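Local coordinates for protein RNA-directed RNA polymerase (Infectious pancreatic necrosis virus, PDB 3ZED) that probably copies the viral RNA genome as an RNA-directed RNA polymerase, found both free and covalently linked to genomic RNA, and binds the capsid protein VP3, at residues F270-G275 / T439-F443; A278-E284 / R736-R741; Y589-L593 / E605-Q609; L653-N657 / I669-E673. One frame throughout, in Å; residues are numbered along the deposited sequence.

How the contacts relate
The four contacts form two pairs. Contacts 1 and 2 lie together, their centres about 12 Å apart, and touch where Thr442 CG2 meets Leu740 CD1 at 3.9 Å. Contacts 3 and 4, about 14 Å apart between centres, share the thumb on the other side of the chain's centre from contact 2 and meet at Ala607 O and Leu653 CD2, 3.8 Å apart. Contact 1 is fully buried and mainly apolar, a crossing of two helices. Contact 2 is partly buried and adds a salt bridge where the C-terminal region meets the palm family region. Surface contact 3 relies on one tyrosine, whereas partly buried contact 4 combines several hydrogen bonds with indole packing.

Contact 1: F270-G275 / T439-F443; sequences FIRDLG and TWATF
Two buried helical segments, 270-275 (on helix 260-278) and 439-443 (on helix 438-452), cross at 103°, with local axes 9.4 Å apart at closest approach. The CA atoms of Gly275 and Thr439 are only 4.5 Å apart, those of Ile271 and Phe443 7.3 Å. Glycine permits the tight end: an ideal CB on Gly275 would clash with Thr439 OG1, which already lies 3.3 Å from Gly275 CA. Ile271, in rotamer t,p, reaches into the interface. Its CD1 sits 4.2 Å from the centroid of the Trp440 six-membered ring, 15° off the normal, a CH-pi contact over the face, and is also 3.6 Å from Phe443 CB. Trp440 takes chi1 m and chi2 91°; Phe443 takes chi1 t, with CE1 4.0 Å from Phe270 CE2. Leu274, also t,p, places CD2 4.1 Å from Phe443 CB. Thr439, chi1 m, sets CG2 3.4 Å from Ile271 O. A water donates to Gly275 O (2.6 Å) and Thr439 OG1 (2.7 Å), and OG1 also bonds to the VP3 backbone. Apolar VP3 side chains pack on Ile271 and Trp440, so this near-perpendicular helix packing within the polymerase's palm family region also forms part of the VP3-binding surface.

Contact 2: A278-E284 / R736-R741; sequences ATSADPE and RVSTLR
This partly buried contact joins the palm and C-terminal family regions of the polymerase: the turn between helices 260-278 and 283-293 packs against a 3-10 turn, 737-739, that leads into helix 740-752. CA pairs set the register: Thr279-Arg741 at 4.5 Å, Glu284-Ser738 at 4.4 Å and Ala278-Leu740 at 5.5 Å. Asp282 is the N-cap of helix 283-293, its OD1 bonded to Ala285 N. Pro283 follows and wedges under the 3-10 turn, with CB 3.6 Å from Val737 O and 4.3 Å from Leu740 CB, and CG 4.0 Å from Arg741 CB. Ala278 CB meets Leu740 CB at 4.1 Å. Within 736-741, Arg736 O accepts from Thr739 N (3.2 Å) and Thr739 OG1 (2.6 Å), tying the turn together. Arg741, chi1 t, lays its chain along the turn, CG 3.8 Å from Thr279 CA. Arg736 (chi1 p) gives NH1 to Asn776 O; Glu284 extends with chi1 t, and Arg736 NH2 donates to its OE2 at 3.2 Å and 157°, a salt bridge.

Contact 3: Y589-L593 / E605-Q609; sequences YPKGL and EIAYQ
In the thumb region, segment 589-593, part of the connection between helices 580-588 and 596-600, runs in an extended course beside helix 604-621, whose Tyr608 reaches across to it. Segment 605-609 is helical, while phi/psi of -69/145 at Pro590, -78/138 at Lys591, -87/-167 at Gly592 and -74/107 at Leu593 keep 590-593 stretched out. The nearest CA atoms, those of Leu593 and Tyr608, are 7.2 Å apart, a gap spanned by side chains. Apolar packing is confined to Leu593, in rotamer m,t, whose CG meets Tyr608 CB at 3.8 Å. Van der Waals approaches add Leu593 CD1 to Glu605 OE1 at 3.8 Å, and Tyr608 OH to Gly592 CA at 3.3 Å and to Pro590 CB at 3.9 Å. The backbone also meets the ring, Leu593 N lying over one face of Tyr608. At the preceding helix end, Tyr589 O bonds Arg308 NH1, linking the same connection to strand 299-310. The polar group centres on the Tyr608 hydroxyl. Lys591 offers its carbonyl while its side chain extends away, and Arg612 NE has a weak hydrogen bond with Tyr608 OH. Tyr608, with chi1 157° and chi2 83°, donates from OH to Lys591 O at a very short 2.3 Å.

Contact 4: L653-N657 / I669-E673; sequences LDDWN and ITLSE
The strongest bonds here fasten the C-terminal end of helix 650-654, in the thumb region, to the irregular chain that returns at 669-673. Thr670 OG1 donates to Asp654 OD1 at a very short 2.5 Å; Leu671 N donates to Leu653 O at 2.9 Å and 161°; and Trp656 NE1 donates to Ile669 O at 2.9 Å and 135°. Thr670 also forms an ST turn, Ser672 N giving a weak 3.3 Å bond to Thr670 OG1. A water lies 2.6 Å from both Asp654 O and Ile669 O. CA pairs Asp654-Thr670 at 4.4 Å and Leu653-Ser672 at 4.8 Å fix the register. Thr670 is extended (phi/psi -117/144), whereas Leu671 bends the chain at -108/16. Asp655 (-100/50) has left the helix, and Trp656, chi1 p and chi2 -88°, turns its indole toward the returning chain. The CA-to-CB bonds of Leu653 and Leu671 each point toward the other segment: Leu653 CB is 3.6 Å from Ser672 N, and helix 604-621 backs the apolar side through Val611 and Leu618. Ile669 CD1 packs 3.7 Å from Trp656 CZ2. Over the indole face, Leu671 CG makes a CH-pi contact 3.5 Å from the centroid of the Trp656 five-membered ring, 12° off its normal.

Contact 1: F270-G275 / T439-F443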
loop_
_atom_site.group_PDB
_atom_site.type_symbol
_atom_site.label_atom_id
_atom_site.label_comp_id
_atom_site.label_asym_id
_atom_site.label_seq_id
_atom_site.Cartn_x
_atom_site.Cartn_y
_atom_site.Cartn_z
ATOM N N PHE B 270 21.300 -10.146 9.417
ATOM C CA PHE B 270 20.854 -10.761 8.175
ATOM C C PHE B 270 21.598 -10.196 6.959
ATOM O O PHE B 270 22.108 -10.985 6.171
ATOM C CB PHE B 270 19.326 -10.621 7.981
ATOM C CG PHE B 270 18.821 -11.299 6.729
ATOM C CD1 PHE B 270 18.875 -12.687 6.597
ATOM C CD2 PHE B 270 18.315 -10.550 5.668
ATOM C CE1 PHE B 270 18.409 -13.316 5.434
ATOM C CE2 PHE B 270 17.847 -11.178 4.501
ATOM C CZ PHE B 270 17.897 -12.555 4.393
ATOM N N ILE B 271 21.652 -8.856 6.803
ATOM C CA ILE B 271 22.306 -8.201 5.661
ATOM C C ILE B 271 23.847 -8.448 5.692
ATOM O O ILE B 271 24.436 -8.664 4.628
ATOM C CB ILE B 271 21.918 -6.678 5.530
ATOM C CG1 ILE B 271 22.295 -6.080 4.146
ATOM C CG2 ILE B 271 22.445 -5.801 6.672
ATOM C CD1 ILE B 271 21.470 -6.591 2.973
ATOM N N ARG B 272 24.468 -8.474 6.901
ATOM C CA ARG B 272 25.908 -8.714 7.079
ATOM C C ARG B 272 26.267 -10.164 6.747
ATOM O O ARG B 272 27.247 -10.398 6.036
ATOM C CB ARG B 272 26.334 -8.353 8.511
ATOM C CG ARG B 272 27.739 -8.826 8.946
ATOM C CD ARG B 272 28.226 -8.159 10.223
ATOM N NE ARG B 272 27.194 -8.137 11.262
ATOM C CZ ARG B 272 26.659 -7.029 11.760
ATOM N NH1 ARG B 272 27.080 -5.837 11.350
ATOM N NH2 ARG B 272 25.713 -7.102 12.689
ATOM N N ASP B 273 25.465 -11.129 7.252
ATOM C CA ASP B 273 25.674 -12.564 7.013
ATOM C C ASP B 273 25.449 -12.913 5.561
ATOM O O ASP B 273 26.148 -13.774 5.047
ATOM C CB ASP B 273 24.770 -13.433 7.901
ATOM C CG ASP B 273 25.240 -13.641 9.331
ATOM O OD1 ASP B 273 26.210 -12.959 9.752
ATOM O OD2 ASP B 273 24.633 -14.479 10.034
ATOM N N LEU B 274 24.488 -12.246 4.899
ATOM C CA LEU B 274 24.198 -12.443 3.482
ATOM C C LEU B 274 25.383 -11.933 2.632
ATOM O O LEU B 274 25.869 -12.667 1.771
ATOM C CB LEU B 274 22.887 -11.730 3.118
ATOM C CG LEU B 274 22.284 -11.952 1.721
ATOM C CD1 LEU B 274 21.963 -13.441 1.465
ATOM C CD2 LEU B 274 21.023 -11.112 1.552
ATOM N N GLY B 275 25.852 -10.721 2.915
ATOM C CA GLY B 275 26.965 -10.108 2.205
ATOM C C GLY B 275 28.253 -10.892 2.292
ATOM O O GLY B 275 28.966 -11.016 1.293
ATOM N N THR B 439 26.502 -6.364 -1.828
ATOM C CA THR B 439 25.648 -6.945 -0.774
ATOM C C THR B 439 24.194 -6.477 -0.913
ATOM O O THR B 439 23.281 -7.308 -0.853
ATOM C CB THR B 439 26.207 -6.600 0.610
ATOM O OG1 THR B 439 27.477 -7.228 0.730
ATOM C CG2 THR B 439 25.292 -7.041 1.766
ATOM N N TRP B 440 23.988 -5.167 -1.126
ATOM C CA TRP B 440 22.635 -4.631 -1.250
ATOM C C TRP B 440 21.996 -4.989 -2.602
ATOM O O TRP B 440 20.780 -5.176 -2.647
ATOM C CB TRP B 440 22.600 -3.133 -0.977
ATOM C CG TRP B 440 22.422 -2.857 0.485
ATOM C CD1 TRP B 440 23.406 -2.690 1.419
ATOM C CD2 TRP B 440 21.179 -2.834 1.200
ATOM N NE1 TRP B 440 22.848 -2.480 2.660
ATOM C CE2 TRP B 440 21.480 -2.564 2.554
ATOM C CE3 TRP B 440 19.834 -2.990 0.821
ATOM C CZ2 TRP B 440 20.488 -2.484 3.538
ATOM C CZ3 TRP B 440 18.849 -2.863 1.788
ATOM C CH2 TRP B 440 19.178 -2.619 3.130
ATOM N N ALA B 441 22.804 -5.163 -3.670
ATOM C CA ALA B 441 22.314 -5.633 -4.982
ATOM C C ALA B 441 21.833 -7.088 -4.843
ATOM O O ALA B 441 20.821 -7.440 -5.433
ATOM C CB ALA B 441 23.420 -5.541 -6.037
ATOM N N THR B 442 22.512 -7.899 -3.998
ATOM C CA THR B 442 22.158 -9.297 -3.719
ATOM C C THR B 442 20.843 -9.352 -2.946
ATOM O O THR B 442 19.955 -10.126 -3.307
ATOM C CB THR B 442 23.295 -9.994 -2.945
ATOM O OG1 THR B 442 24.490 -9.862 -3.707
ATOM C CG2 THR B 442 23.013 -11.482 -2.678
ATOM N N PHE B 443 20.718 -8.534 -1.880
ATOM C CA PHE B 443 19.489 -8.509 -1.107
ATOM C C PHE B 443 18.337 -8.101 -1.987
ATOM O O PHE B 443 17.357 -8.838 -2.057
ATOM C CB PHE B 443 19.587 -7.576 0.112
ATOM C CG PHE B 443 18.260 -7.406 0.818
ATOM C CD1 PHE B 443 17.670 -8.475 1.498
ATOM C CD2 PHE B 443 17.554 -6.209 0.726
ATOM C CE1 PHE B 443 16.412 -8.337 2.107
ATOM C CE2 PHE B 443 16.287 -6.072 1.323
ATOM C CZ PHE B 443 15.724 -7.137 2.011
HETATM O O HOH W 1 28.665 -9.315 -0.597
#

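Contact 2: A278-E284 / R736-R741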
loop_
_atom_site.group_PDB
_atom_site.type_symbol
_atom_site.label_atom_id
_atom_site.label_comp_id
_atom_site.label_asym_id
_atom_site.label_seq_id
_atom_site.Cartn_x
_atom_site.Cartn_y
_atom_site.Cartn_z
ATOM N N ALA B 278 27.847 -14.440 0.378
ATOM C CA ALA B 278 27.882 -14.237 -1.077
ATOM C C ALA B 278 29.325 -14.083 -1.612
ATOM O O ALA B 278 29.576 -14.374 -2.782
ATOM C CB ALA B 278 27.048 -13.021 -1.454
ATOM N N THR B 279 30.268 -13.653 -0.761
ATOM C CA THR B 279 31.667 -13.478 -1.171
ATOM C C THR B 279 32.584 -14.516 -0.463
ATOM O O THR B 279 33.788 -14.299 -0.339
ATOM C CB THR B 279 32.120 -12.023 -0.954
ATOM O OG1 THR B 279 31.923 -11.671 0.413
ATOM C CG2 THR B 279 31.384 -11.039 -1.860
ATOM N N SER B 280 31.999 -15.655 -0.039
ATOM C CA SER B 280 32.694 -16.759 0.625
ATOM C C SER B 280 33.182 -17.790 -0.413
ATOM O O SER B 280 32.909 -17.637 -1.606
ATOM C CB SER B 280 31.786 -17.417 1.668
ATOM O OG SER B 280 30.689 -18.116 1.100
ATOM N N ALA B 281 33.910 -18.830 0.045
ATOM C CA ALA B 281 34.454 -19.887 -0.819
ATOM C C ALA B 281 33.345 -20.721 -1.469
ATOM O O ALA B 281 33.553 -21.268 -2.555
ATOM C CB ALA B 281 35.388 -20.788 -0.028
ATOM N N ASP B 282 32.172 -20.804 -0.814
ATOM C CA ASP B 282 30.992 -21.510 -1.310
ATOM C C ASP B 282 29.753 -20.589 -1.133
ATOM O O ASP B 282 29.020 -20.738 -0.145
ATOM C CB ASP B 282 30.830 -22.873 -0.591
ATOM C CG ASP B 282 29.800 -23.833 -1.183
ATOM O OD1 ASP B 282 28.938 -23.377 -1.989
ATOM O OD2 ASP B 282 29.826 -25.028 -0.814
ATOM N N PRO B 283 29.520 -19.605 -2.053
ATOM C CA PRO B 283 28.350 -18.714 -1.899
ATOM C C PRO B 283 27.008 -19.452 -1.892
ATOM O O PRO B 283 26.097 -19.010 -1.182
ATOM C CB PRO B 283 28.452 -17.759 -3.095
ATOM C CG PRO B 283 29.870 -17.847 -3.546
ATOM C CD PRO B 283 30.283 -19.262 -3.271
ATOM N N GLU B 284 26.880 -20.576 -2.630
ATOM C CA GLU B 284 25.621 -21.318 -2.648
ATOM C C GLU B 284 25.264 -21.884 -1.255
ATOM O O GLU B 284 24.166 -21.607 -0.766
ATOM C CB GLU B 284 25.615 -22.422 -3.701
ATOM C CG GLU B 284 24.208 -22.886 -4.033
ATOM C CD GLU B 284 24.022 -23.341 -5.466
ATOM O OE1 GLU B 284 23.824 -22.478 -6.354
ATOM O OE2 GLU B 284 24.074 -24.570 -5.696
ATOM N N ARG B 736 22.747 -18.025 -11.250
ATOM C CA ARG B 736 22.546 -18.778 -10.001
ATOM C C ARG B 736 23.414 -18.218 -8.848
ATOM O O ARG B 736 24.400 -17.508 -9.088
ATOM C CB ARG B 736 22.786 -20.294 -10.199
ATOM C CG ARG B 736 24.203 -20.672 -10.601
ATOM C CD ARG B 736 24.329 -22.130 -10.980
ATOM N NE ARG B 736 24.232 -23.038 -9.837
ATOM C CZ ARG B 736 24.129 -24.361 -9.939
ATOM N NH1 ARG B 736 24.109 -24.943 -11.132
ATOM N NH2 ARG B 736 24.046 -25.111 -8.849
ATOM N N VAL B 737 23.027 -18.563 -7.597
ATOM C CA VAL B 737 23.608 -18.092 -6.331
ATOM C C VAL B 737 25.101 -18.502 -6.156
ATOM O O VAL B 737 25.842 -17.750 -5.520
ATOM C CB VAL B 737 22.683 -18.523 -5.149
ATOM C CG1 VAL B 737 23.419 -18.692 -3.837
ATOM C CG2 VAL B 737 21.533 -17.532 -4.983
ATOM N N SER B 738 25.556 -19.624 -6.763
ATOM C CA SER B 738 26.961 -20.067 -6.671
ATOM C C SER B 738 27.945 -19.072 -7.348
ATOM O O SER B 738 29.109 -19.036 -6.968
ATOM C CB SER B 738 27.136 -21.456 -7.276
ATOM O OG SER B 738 26.765 -21.455 -8.644
ATOM N N THR B 739 27.454 -18.236 -8.293
ATOM C CA THR B 739 28.218 -17.228 -9.051
ATOM C C THR B 739 28.234 -15.840 -8.385
ATOM O O THR B 739 28.737 -14.893 -8.993
ATOM C CB THR B 739 27.610 -17.057 -10.474
ATOM O OG1 THR B 739 26.348 -16.354 -10.406
ATOM C CG2 THR B 739 27.449 -18.372 -11.225
ATOM N N LEU B 740 27.676 -15.696 -7.168
ATOM C CA LEU B 740 27.528 -14.383 -6.521
ATOM C C LEU B 740 28.845 -13.670 -6.237
ATOM O O LEU B 740 28.882 -12.444 -6.356
ATOM C CB LEU B 740 26.686 -14.450 -5.236
ATOM C CG LEU B 740 25.167 -14.475 -5.424
ATOM C CD1 LEU B 740 24.477 -14.776 -4.112
ATOM C CD2 LEU B 740 24.640 -13.171 -6.047
ATOM N N ARG B 741 29.912 -14.414 -5.895
ATOM C CA ARG B 741 31.225 -13.839 -5.614
ATOM C C ARG B 741 31.829 -13.227 -6.892
ATOM O O ARG B 741 32.393 -12.133 -6.837
ATOM C CB ARG B 741 32.144 -14.911 -5.017
ATOM C CG ARG B 741 33.437 -14.379 -4.421
ATOM C CD ARG B 741 34.619 -15.120 -4.977
ATOM N NE ARG B 741 34.899 -16.360 -4.243
ATOM C CZ ARG B 741 34.810 -17.583 -4.760
ATOM N NH1 ARG B 741 34.425 -17.754 -6.020
ATOM N NH2 ARG B 741 35.122 -18.642 -4.028
#

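Contact 3: Y589-L593 / E605-Q609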
loop_
_atom_site.group_PDB
_atom_site.type_symbol
_atom_site.label_atom_id
_atom_site.label_comp_id
_atom_site.label_asym_id
_atom_site.label_seq_id
_atom_site.Cartn_x
_atom_site.Cartn_y
_atom_site.Cartn_z
ATOM N N TYR B 589 -21.475 2.067 10.003
ATOM C CA TYR B 589 -20.495 1.414 10.858
ATOM C C TYR B 589 -19.234 2.261 11.025
ATOM O O TYR B 589 -18.228 1.984 10.373
ATOM C CB TYR B 589 -20.138 0.026 10.311
ATOM C CG TYR B 589 -21.211 -0.989 10.622
ATOM C CD1 TYR B 589 -21.242 -1.643 11.847
ATOM C CD2 TYR B 589 -22.225 -1.261 9.707
ATOM C CE1 TYR B 589 -22.256 -2.551 12.153
ATOM C CE2 TYR B 589 -23.245 -2.152 10.009
ATOM C CZ TYR B 589 -23.261 -2.793 11.235
ATOM O OH TYR B 589 -24.281 -3.666 11.530
ATOM N N PRO B 590 -19.254 3.278 11.922
ATOM C CA PRO B 590 -18.035 4.092 12.116
ATOM C C PRO B 590 -16.926 3.292 12.778
ATOM O O PRO B 590 -17.208 2.396 13.583
ATOM C CB PRO B 590 -18.495 5.240 13.027
ATOM C CG PRO B 590 -19.743 4.748 13.696
ATOM C CD PRO B 590 -20.373 3.737 12.782
ATOM N N LYS B 591 -15.665 3.570 12.396
ATOM C CA LYS B 591 -14.511 2.976 13.077
ATOM C C LYS B 591 -14.358 3.781 14.354
ATOM O O LYS B 591 -14.528 5.015 14.316
ATOM C CB LYS B 591 -13.218 3.036 12.234
ATOM C CG LYS B 591 -13.231 2.235 10.955
ATOM C CD LYS B 591 -11.878 2.270 10.275
ATOM C CE LYS B 591 -11.915 1.557 8.939
ATOM N NZ LYS B 591 -10.555 1.304 8.388
ATOM N N GLY B 592 -14.081 3.113 15.465
ATOM C CA GLY B 592 -13.849 3.801 16.728
ATOM C C GLY B 592 -12.391 4.197 16.862
ATOM O O GLY B 592 -11.634 4.138 15.886
ATOM N N LEU B 593 -11.978 4.587 18.079
ATOM C CA LEU B 593 -10.567 4.871 18.363
ATOM C C LEU B 593 -9.822 3.542 18.435
ATOM O O LEU B 593 -10.044 2.781 19.382
ATOM C CB LEU B 593 -10.402 5.646 19.693
ATOM C CG LEU B 593 -10.618 7.144 19.694
ATOM C CD1 LEU B 593 -10.507 7.677 21.093
ATOM C CD2 LEU B 593 -9.601 7.849 18.809
ATOM N N GLU B 605 -12.382 10.206 24.146
ATOM C CA GLU B 605 -13.527 9.433 23.674
ATOM C C GLU B 605 -14.696 10.335 23.311
ATOM O O GLU B 605 -15.397 10.056 22.335
ATOM C CB GLU B 605 -13.946 8.381 24.720
ATOM C CG GLU B 605 -14.993 7.371 24.248
ATOM C CD GLU B 605 -14.743 6.649 22.933
ATOM O OE1 GLU B 605 -13.614 6.144 22.721
ATOM O OE2 GLU B 605 -15.698 6.563 22.127
ATOM N N ILE B 606 -14.896 11.426 24.065
ATOM C CA ILE B 606 -15.983 12.364 23.774
ATOM C C ILE B 606 -15.557 13.304 22.615
ATOM O O ILE B 606 -16.417 13.782 21.868
ATOM C CB ILE B 606 -16.488 13.108 25.047
ATOM C CG1 ILE B 606 -17.767 13.963 24.787
ATOM C CG2 ILE B 606 -15.384 13.896 25.750
ATOM C CD1 ILE B 606 -18.992 13.210 24.054
ATOM N N ALA B 607 -14.236 13.516 22.444
ATOM C CA ALA B 607 -13.690 14.299 21.336
ATOM C C ALA B 607 -13.862 13.511 20.031
ATOM O O ALA B 607 -14.266 14.091 19.018
ATOM C CB ALA B 607 -12.221 14.623 21.583
ATOM N N TYR B 608 -13.604 12.170 20.079
ATOM C CA TYR B 608 -13.751 11.249 18.946
ATOM C C TYR B 608 -15.194 11.299 18.421
ATOM O O TYR B 608 -15.394 11.261 17.212
ATOM C CB TYR B 608 -13.345 9.794 19.327
ATOM C CG TYR B 608 -13.980 8.755 18.423
ATOM C CD1 TYR B 608 -13.420 8.444 17.187
ATOM C CD2 TYR B 608 -15.208 8.181 18.746
ATOM C CE1 TYR B 608 -14.053 7.571 16.307
ATOM C CE2 TYR B 608 -15.863 7.328 17.865
ATOM C CZ TYR B 608 -15.279 7.018 16.650
ATOM O OH TYR B 608 -15.926 6.164 15.791
ATOM N N GLN B 609 -16.182 11.374 19.331
ATOM C CA GLN B 609 -17.613 11.447 19.024
ATOM C C GLN B 609 -17.924 12.648 18.141
ATOM O O GLN B 609 -18.657 12.508 17.158
ATOM C CB GLN B 609 -18.442 11.521 20.322
ATOM C CG GLN B 609 -18.457 10.216 21.124
ATOM C CD GLN B 609 -19.154 9.078 20.401
ATOM O OE1 GLN B 609 -20.300 9.199 19.933
ATOM N NE2 GLN B 609 -18.470 7.947 20.299
#

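Contact 4: L653-N657 / I669-E673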
loop_
_atom_site.group_PDB
_atom_site.type_symbol
_atom_site.label_atom_id
_atom_site.label_comp_id
_atom_site.label_asym_id
_atom_site.label_seq_id
_atom_site.Cartn_x
_atom_site.Cartn_y
_atom_site.Cartn_z
ATOM N N LEU B 653 -9.371 18.030 19.077
ATOM C CA LEU B 653 -10.118 18.525 17.922
ATOM C C LEU B 653 -9.182 19.202 16.898
ATOM O O LEU B 653 -9.483 19.158 15.701
ATOM C CB LEU B 653 -11.263 19.450 18.326
ATOM C CG LEU B 653 -12.451 18.822 19.084
ATOM C CD1 LEU B 653 -13.497 19.871 19.413
ATOM C CD2 LEU B 653 -13.103 17.685 18.301
ATOM N N ASP B 654 -8.044 19.777 17.342
ATOM C CA ASP B 654 -7.049 20.369 16.441
ATOM C C ASP B 654 -6.271 19.243 15.767
ATOM O O ASP B 654 -6.055 19.275 14.549
ATOM C CB ASP B 654 -6.078 21.329 17.180
ATOM C CG ASP B 654 -6.652 22.633 17.727
ATOM O OD1 ASP B 654 -7.485 23.256 17.036
ATOM O OD2 ASP B 654 -6.191 23.077 18.806
ATOM N N ASP B 655 -5.877 18.224 16.553
ATOM C CA ASP B 655 -5.151 17.065 16.011
ATOM C C ASP B 655 -6.120 15.872 15.813
ATOM O O ASP B 655 -5.829 14.763 16.247
ATOM C CB ASP B 655 -3.961 16.698 16.920
ATOM C CG ASP B 655 -3.048 17.865 17.266
ATOM O OD1 ASP B 655 -2.692 18.639 16.345
ATOM O OD2 ASP B 655 -2.694 18.008 18.457
ATOM N N TRP B 656 -7.273 16.124 15.151
ATOM C CA TRP B 656 -8.355 15.152 14.897
ATOM C C TRP B 656 -7.993 14.023 13.919
ATOM O O TRP B 656 -8.654 12.987 13.918
ATOM C CB TRP B 656 -9.597 15.878 14.353
ATOM C CG TRP B 656 -9.430 16.425 12.961
ATOM C CD1 TRP B 656 -8.941 17.651 12.615
ATOM C CD2 TRP B 656 -9.781 15.770 11.732
ATOM N NE1 TRP B 656 -8.979 17.809 11.253
ATOM C CE2 TRP B 656 -9.458 16.657 10.680
ATOM C CE3 TRP B 656 -10.317 14.504 11.414
ATOM C CZ2 TRP B 656 -9.628 16.313 9.337
ATOM C CZ3 TRP B 656 -10.506 14.173 10.080
ATOM C CH2 TRP B 656 -10.158 15.063 9.060
ATOM N N ASN B 657 -6.982 14.243 13.074
ATOM C CA ASN B 657 -6.554 13.353 11.995
ATOM C C ASN B 657 -6.265 11.925 12.459
ATOM O O ASN B 657 -6.724 10.984 11.815
ATOM C CB ASN B 657 -5.346 13.949 11.264
ATOM C CG ASN B 657 -5.657 15.328 10.722
ATOM O OD1 ASN B 657 -5.623 16.330 11.444
ATOM N ND2 ASN B 657 -6.123 15.390 9.493
ATOM N N ILE B 669 -6.318 21.068 8.782
ATOM C CA ILE B 669 -7.585 21.655 9.227
ATOM C C ILE B 669 -7.851 21.254 10.684
ATOM O O ILE B 669 -7.385 20.207 11.140
ATOM C CB ILE B 669 -8.792 21.339 8.305
ATOM C CG1 ILE B 669 -9.252 19.893 8.408
ATOM C CG2 ILE B 669 -8.522 21.731 6.857
ATOM C CD1 ILE B 669 -10.624 19.773 8.717
ATOM N N THR B 670 -8.583 22.112 11.409
ATOM C CA THR B 670 -8.934 21.887 12.802
ATOM C C THR B 670 -10.458 21.766 12.941
ATOM O O THR B 670 -11.201 22.475 12.259
ATOM C CB THR B 670 -8.337 22.982 13.721
ATOM O OG1 THR B 670 -8.855 22.799 15.036
ATOM C CG2 THR B 670 -8.660 24.402 13.258
ATOM N N LEU B 671 -10.911 20.888 13.853
ATOM C CA LEU B 671 -12.329 20.664 14.113
ATOM C C LEU B 671 -12.762 21.261 15.464
ATOM O O LEU B 671 -13.851 20.938 15.947
ATOM C CB LEU B 671 -12.664 19.156 14.046
ATOM C CG LEU B 671 -12.375 18.415 12.730
ATOM C CD1 LEU B 671 -12.943 16.996 12.763
ATOM C CD2 LEU B 671 -12.919 19.152 11.541
ATOM N N SER B 672 -11.934 22.172 16.054
ATOM C CA SER B 672 -12.227 22.832 17.336
ATOM C C SER B 672 -13.461 23.730 17.214
ATOM O O SER B 672 -14.253 23.824 18.159
ATOM C CB SER B 672 -11.027 23.623 17.839
ATOM O OG SER B 672 -10.632 24.623 16.918
ATOM N N GLU B 673 -13.649 24.354 16.031
ATOM C CA GLU B 673 -14.846 25.154 15.749
ATOM C C GLU B 673 -15.770 24.342 14.829
ATOM O O GLU B 673 -15.261 23.569 14.005
ATOM C CB GLU B 673 -14.494 26.526 15.147
ATOM C CG GLU B 673 -14.108 27.566 16.200
ATOM C CD GLU B 673 -15.115 27.831 17.308
ATOM O OE1 GLU B 673 -16.250 28.259 16.995
ATOM O OE2 GLU B 673 -14.768 27.612 18.492
HETATM O O HOH W 2 -5.267 18.986 12.106
#